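Long-range contact in acetylacetone-cleaving enzyme (Acinetobacter johnsonii, PDB 3BAL), which cleaves acetylacetone with molecular oxygen into methylglyoxal and acetate, as an iron-dependent, homotetrameric dioxygenase of the cupin family: residues 11-23 / 31-43. Residues are numbered along the deposited sequence; the frame is centred on the assembly and turned at random.
Sequences EEYVKISDNNYVP and GGITWQLLHSSPE
Gln36 lies against the face of Tyr21 in this cupin jelly roll, where residues 12-20 run alongside strand 34-41 and lead into the short edge strand 22-23. The Gln36 side chain rises from the strand almost at right angles to the Tyr21 side chain. Its CG sits over the ring, 4.1 Å from the Tyr21 centroid and 16° off the normal, and NE2 lies above the same ring, displaced toward CD1 and CE1. With the amide plane turned 81° from the ring, the group stands upright on the aromatic face. The extended chain (chi2 -166°) carries the amide up to residues 17-20, turned with NE2 toward Ser17 O for a weak, bent hydrogen bond of 2.8 Å. On the other branch, Gln36 OE1 lies 2.6 Å from a water that accepts from Ser17 N and Asn20 ND2 and is also near Lys15 O. Asn20 OD1 is held separately by Lys149.

Earlier in the arm, Ile16 CG1 meets Leu38 CD2 at 4.0 Å, the two side chains crossing at about a right angle, with Val14 beside them. There Glu12, Val14 and Lys15 pair antiparallel with a strand of a second subunit, and Glu12 OE2 forms a salt bridge with Lys6 of a third, while a water links Glu12 OE1 to Leu38 O.

At the other end, Val22 and Trp35 form an antiparallel hydrogen-bonded pair, Val22 N to Trp35 O 3.0 Å and Trp35 N to Val22 O 2.8 Å. Val22 CG2 packs by the indole, whose NE1 donates to an in-plane water that in turn donates to Pro23 O.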
loop_
_atom_site.group_PDB
_atom_site.type_symbol
_atom_site.label_atom_id
_atom_site.label_comp_id
_atom_site.label_asym_id
_atom_site.label_seq_id
_atom_site.Cartn_x
_atom_site.Cartn_y
_atom_site.Cartn_z
ATOM N N GLU A 11 0.395 -17.672 4.529
ATOM C CA GLU A 11 -0.833 -17.549 3.753
ATOM C C GLU A 11 -2.000 -17.892 4.685
ATOM O O GLU A 11 -1.807 -18.565 5.696
ATOM C CB GLU A 11 -0.806 -18.488 2.536
ATOM C CG GLU A 11 0.231 -18.103 1.465
ATOM C CD GLU A 11 1.541 -18.880 1.582
ATOM O OE1 GLU A 11 1.709 -19.631 2.568
ATOM O OE2 GLU A 11 2.404 -18.741 0.686
ATOM N N GLU A 12 -3.201 -17.418 4.363
ATOM C CA GLU A 12 -4.354 -17.683 5.218
ATOM C C GLU A 12 -5.584 -18.173 4.473
ATOM O O GLU A 12 -5.796 -17.855 3.300
ATOM C CB GLU A 12 -4.748 -16.422 5.991
ATOM C CG GLU A 12 -3.680 -15.863 6.915
ATOM C CD GLU A 12 -3.960 -14.424 7.292
ATOM O OE1 GLU A 12 -5.141 -14.014 7.256
ATOM O OE2 GLU A 12 -3.006 -13.696 7.632
ATOM N N TYR A 13 -6.391 -18.952 5.184
ATOM C CA TYR A 13 -7.646 -19.473 4.662
ATOM C C TYR A 13 -8.673 -19.300 5.768
ATOM O O TYR A 13 -8.434 -19.710 6.906
ATOM C CB TYR A 13 -7.545 -20.956 4.307
ATOM C CG TYR A 13 -8.896 -21.542 3.952
ATOM C CD1 TYR A 13 -9.618 -21.058 2.858
ATOM C CD2 TYR A 13 -9.481 -22.541 4.739
ATOM C CE1 TYR A 13 -10.891 -21.546 2.560
ATOM C CE2 TYR A 13 -10.755 -23.039 4.449
ATOM C CZ TYR A 13 -11.452 -22.536 3.361
ATOM O OH TYR A 13 -12.707 -23.013 3.066
ATOM N N VAL A 14 -9.807 -18.691 5.439
ATOM C CA VAL A 14 -10.873 -18.462 6.414
ATOM C C VAL A 14 -12.240 -18.850 5.847
ATOM O O VAL A 14 -12.738 -18.189 4.938
ATOM C CB VAL A 14 -10.963 -16.963 6.828
ATOM C CG1 VAL A 14 -12.064 -16.782 7.878
ATOM C CG2 VAL A 14 -9.619 -16.462 7.350
ATOM N N LYS A 15 -12.842 -19.914 6.378
ATOM C CA LYS A 15 -14.166 -20.330 5.918
ATOM C C LYS A 15 -15.182 -19.354 6.516
ATOM O O LYS A 15 -15.112 -19.033 7.702
ATOM C CB LYS A 15 -14.490 -21.754 6.387
ATOM C CG LYS A 15 -15.838 -22.309 5.893
ATOM C CD LYS A 15 -15.863 -22.463 4.369
ATOM C CE LYS A 15 -17.199 -23.020 3.856
ATOM N NZ LYS A 15 -18.377 -22.132 4.122
ATOM N N ILE A 16 -16.115 -18.873 5.702
ATOM C CA ILE A 16 -17.121 -17.936 6.186
ATOM C C ILE A 16 -18.402 -18.689 6.541
ATOM O O ILE A 16 -19.147 -19.120 5.657
ATOM C CB ILE A 16 -17.422 -16.868 5.120
ATOM C CG1 ILE A 16 -16.121 -16.153 4.737
ATOM C CG2 ILE A 16 -18.472 -15.880 5.643
ATOM C CD1 ILE A 16 -16.248 -15.188 3.570
ATOM N N SER A 17 -18.660 -18.835 7.838
ATOM C CA SER A 17 -19.836 -19.560 8.312
ATOM C C SER A 17 -20.891 -18.634 8.906
ATOM O O SER A 17 -20.568 -17.596 9.483
ATOM C CB SER A 17 -19.408 -20.586 9.360
ATOM O OG SER A 17 -18.293 -21.330 8.898
ATOM N N ASP A 18 -22.156 -19.016 8.771
ATOM C CA ASP A 18 -23.239 -18.203 9.300
ATOM C C ASP A 18 -23.112 -18.014 10.798
ATOM O O ASP A 18 -23.417 -16.946 11.324
ATOM C CB ASP A 18 -24.589 -18.837 8.983
ATOM C CG ASP A 18 -24.953 -18.707 7.529
ATOM O OD1 ASP A 18 -24.364 -17.829 6.856
ATOM O OD2 ASP A 18 -25.832 -19.463 7.060
ATOM N N ASN A 19 -22.646 -19.062 11.469
ATOM C CA ASN A 19 -22.470 -19.076 12.917
ATOM C C ASN A 19 -21.516 -18.040 13.487
ATOM O O ASN A 19 -21.568 -17.760 14.681
ATOM C CB ASN A 19 -21.981 -20.454 13.361
ATOM C CG ASN A 19 -23.020 -21.524 13.168
ATOM O OD1 ASN A 19 -22.739 -22.714 13.347
ATOM N ND2 ASN A 19 -24.240 -21.114 12.806
ATOM N N ASN A 20 -20.648 -17.476 12.653
ATOM C CA ASN A 20 -19.674 -16.509 13.140
ATOM C C ASN A 20 -19.986 -15.034 12.970
ATOM O O ASN A 20 -19.167 -14.186 13.323
ATOM C CB ASN A 20 -18.299 -16.815 12.550
ATOM C CG ASN A 20 -17.740 -18.116 13.065
ATOM O OD1 ASN A 20 -18.049 -18.531 14.188
ATOM N ND2 ASN A 20 -16.904 -18.764 12.267
ATOM N N TYR A 21 -21.154 -14.714 12.434
ATOM C CA TYR A 21 -21.525 -13.317 12.300
ATOM C C TYR A 21 -21.951 -12.846 13.692
ATOM O O TYR A 21 -22.693 -13.543 14.385
ATOM C CB TYR A 21 -22.682 -13.150 11.312
ATOM C CG TYR A 21 -22.274 -13.222 9.846
ATOM C CD1 TYR A 21 -22.268 -14.439 9.148
ATOM C CD2 TYR A 21 -21.897 -12.065 9.153
ATOM C CE1 TYR A 21 -21.905 -14.496 7.800
ATOM C CE2 TYR A 21 -21.530 -12.112 7.810
ATOM C CZ TYR A 21 -21.537 -13.330 7.139
ATOM O OH TYR A 21 -21.179 -13.362 5.808
ATOM N N VAL A 22 -21.460 -11.681 14.109
ATOM C CA VAL A 22 -21.809 -11.120 15.414
ATOM C C VAL A 22 -22.387 -9.716 15.222
ATOM O O VAL A 22 -22.168 -9.084 14.187
ATOM C CB VAL A 22 -20.571 -11.010 16.356
ATOM C CG1 VAL A 22 -19.992 -12.382 16.623
ATOM C CG2 VAL A 22 -19.520 -10.083 15.753
ATOM N N PRO A 23 -23.139 -9.214 16.217
ATOM C CA PRO A 23 -23.723 -7.873 16.107
ATOM C C PRO A 23 -22.635 -6.799 15.980
ATOM O O PRO A 23 -21.635 -6.832 16.697
ATOM C CB PRO A 23 -24.519 -7.733 17.407
ATOM C CG PRO A 23 -24.907 -9.149 17.727
ATOM C CD PRO A 23 -23.627 -9.901 17.428
ATOM N N GLY A 31 -29.967 -0.493 13.196
ATOM C CA GLY A 31 -30.578 -1.641 12.555
ATOM C C GLY A 31 -29.751 -2.830 13.004
ATOM O O GLY A 31 -28.673 -2.651 13.573
ATOM N N GLY A 32 -30.218 -4.042 12.755
ATOM C CA GLY A 32 -29.454 -5.188 13.214
ATOM C C GLY A 32 -28.308 -5.629 12.324
ATOM O O GLY A 32 -28.318 -6.756 11.839
ATOM N N ILE A 33 -27.317 -4.771 12.104
ATOM C CA ILE A 33 -26.188 -5.155 11.255
ATOM C C ILE A 33 -25.280 -6.165 11.959
ATOM O O ILE A 33 -24.951 -6.001 13.132
ATOM C CB ILE A 33 -25.339 -3.913 10.836
ATOM C CG1 ILE A 33 -26.160 -2.999 9.924
ATOM C CG2 ILE A 33 -24.069 -4.357 10.112
ATOM C CD1 ILE A 33 -25.397 -1.794 9.414
ATOM N N THR A 34 -24.898 -7.220 11.248
ATOM C CA THR A 34 -24.002 -8.228 11.808
ATOM C C THR A 34 -22.775 -8.304 10.902
ATOM O O THR A 34 -22.848 -7.953 9.720
ATOM C CB THR A 34 -24.697 -9.621 11.925
ATOM O OG1 THR A 34 -25.313 -9.973 10.679
ATOM C CG2 THR A 34 -25.752 -9.596 13.029
ATOM N N TRP A 35 -21.640 -8.733 11.441
ATOM C CA TRP A 35 -20.437 -8.785 10.619
ATOM C C TRP A 35 -19.449 -9.851 11.045
ATOM O O TRP A 35 -19.681 -10.591 12.003
ATOM C CB TRP A 35 -19.723 -7.420 10.636
ATOM C CG TRP A 35 -18.984 -7.128 11.937
ATOM C CD1 TRP A 35 -19.487 -7.224 13.204
ATOM C CD2 TRP A 35 -17.616 -6.716 12.086
ATOM N NE1 TRP A 35 -18.520 -6.906 14.129
ATOM C CE2 TRP A 35 -17.362 -6.593 13.471
ATOM C CE3 TRP A 35 -16.577 -6.441 11.183
ATOM C CZ2 TRP A 35 -16.112 -6.209 13.975
ATOM C CZ3 TRP A 35 -15.336 -6.058 11.688
ATOM C CH2 TRP A 35 -15.115 -5.948 13.070
ATOM N N GLN A 36 -18.346 -9.906 10.299
ATOM C CA GLN A 36 -17.237 -10.823 10.538
ATOM C C GLN A 36 -15.937 -10.185 10.050
ATOM O O GLN A 36 -15.857 -9.747 8.902
ATOM C CB GLN A 36 -17.400 -12.144 9.770
ATOM C CG GLN A 36 -18.284 -13.192 10.426
ATOM C CD GLN A 36 -18.115 -14.559 9.782
ATOM O OE1 GLN A 36 -16.997 -15.091 9.713
ATOM N NE2 GLN A 36 -19.220 -15.139 9.312
ATOM N N LEU A 37 -14.936 -10.125 10.927
ATOM C CA LEU A 37 -13.630 -9.607 10.561
ATOM C C LEU A 37 -12.938 -10.816 9.919
ATOM O O LEU A 37 -12.898 -11.899 10.517
ATOM C CB LEU A 37 -12.858 -9.145 11.800
ATOM C CG LEU A 37 -11.450 -8.580 11.538
ATOM C CD1 LEU A 37 -11.531 -7.331 10.658
ATOM C CD2 LEU A 37 -10.786 -8.248 12.868
ATOM N N LEU A 38 -12.411 -10.633 8.706
ATOM C CA LEU A 38 -11.764 -11.714 7.965
ATOM C C LEU A 38 -10.239 -11.697 7.958
ATOM O O LEU A 38 -9.603 -12.752 7.916
ATOM C CB LEU A 38 -12.260 -11.701 6.515
ATOM C CG LEU A 38 -13.767 -11.882 6.318
ATOM C CD1 LEU A 38 -14.128 -11.633 4.869
ATOM C CD2 LEU A 38 -14.179 -13.287 6.743
ATOM N N HIS A 39 -9.652 -10.502 7.987
ATOM C CA HIS A 39 -8.197 -10.377 7.961
ATOM C C HIS A 39 -7.688 -9.001 8.376
ATOM O O HIS A 39 -8.337 -7.975 8.145
ATOM C CB HIS A 39 -7.676 -10.711 6.557
ATOM C CG HIS A 39 -6.211 -10.457 6.370
ATOM N ND1 HIS A 39 -5.718 -9.268 5.878
ATOM C CD2 HIS A 39 -5.135 -11.245 6.597
ATOM C CE1 HIS A 39 -4.401 -9.335 5.807
ATOM N NE2 HIS A 39 -4.021 -10.524 6.238
ATOM N N SER A 40 -6.510 -8.999 8.984
ATOM C CA SER A 40 -5.869 -7.774 9.428
ATOM C C SER A 40 -4.393 -7.804 9.013
ATOM O O SER A 40 -3.715 -8.808 9.204
ATOM C CB SER A 40 -6.006 -7.659 10.952
ATOM O OG SER A 40 -5.264 -6.570 11.452
ATOM N N SER A 41 -3.920 -6.722 8.404
ATOM C CA SER A 41 -2.521 -6.612 8.002
ATOM C C SER A 41 -1.924 -5.491 8.865
ATOM O O SER A 41 -2.006 -4.308 8.514
ATOM C CB SER A 41 -2.412 -6.261 6.515
ATOM O OG SER A 41 -2.289 -7.423 5.711
ATOM N N PRO A 42 -1.319 -5.855 10.014
ATOM C CA PRO A 42 -0.723 -4.876 10.932
ATOM C C PRO A 42 0.449 -4.071 10.387
ATOM O O PRO A 42 0.720 -2.961 10.851
ATOM C CB PRO A 42 -0.344 -5.727 12.143
ATOM C CG PRO A 42 0.012 -7.042 11.515
ATOM C CD PRO A 42 -1.087 -7.233 10.490
ATOM N N GLU A 43 1.139 -4.630 9.403
ATOM C CA GLU A 43 2.285 -3.959 8.799
ATOM C C GLU A 43 1.809 -2.935 7.767
ATOM O O GLU A 43 2.287 -1.801 7.730
ATOM C CB GLU A 43 3.178 -5.001 8.134
ATOM C CG GLU A 43 4.505 -4.495 7.624
ATOM C CD GLU A 43 5.338 -5.623 7.041
ATOM O OE1 GLU A 43 5.061 -6.054 5.896
ATOM O OE2 GLU A 43 6.261 -6.096 7.746
HETATM O O HOH W 1 -7.124 -13.786 9.117
HETATM O O HOH W 2 -16.706 -17.716 9.603
HETATM O O HOH W 3 -18.686 -6.460 17.106
#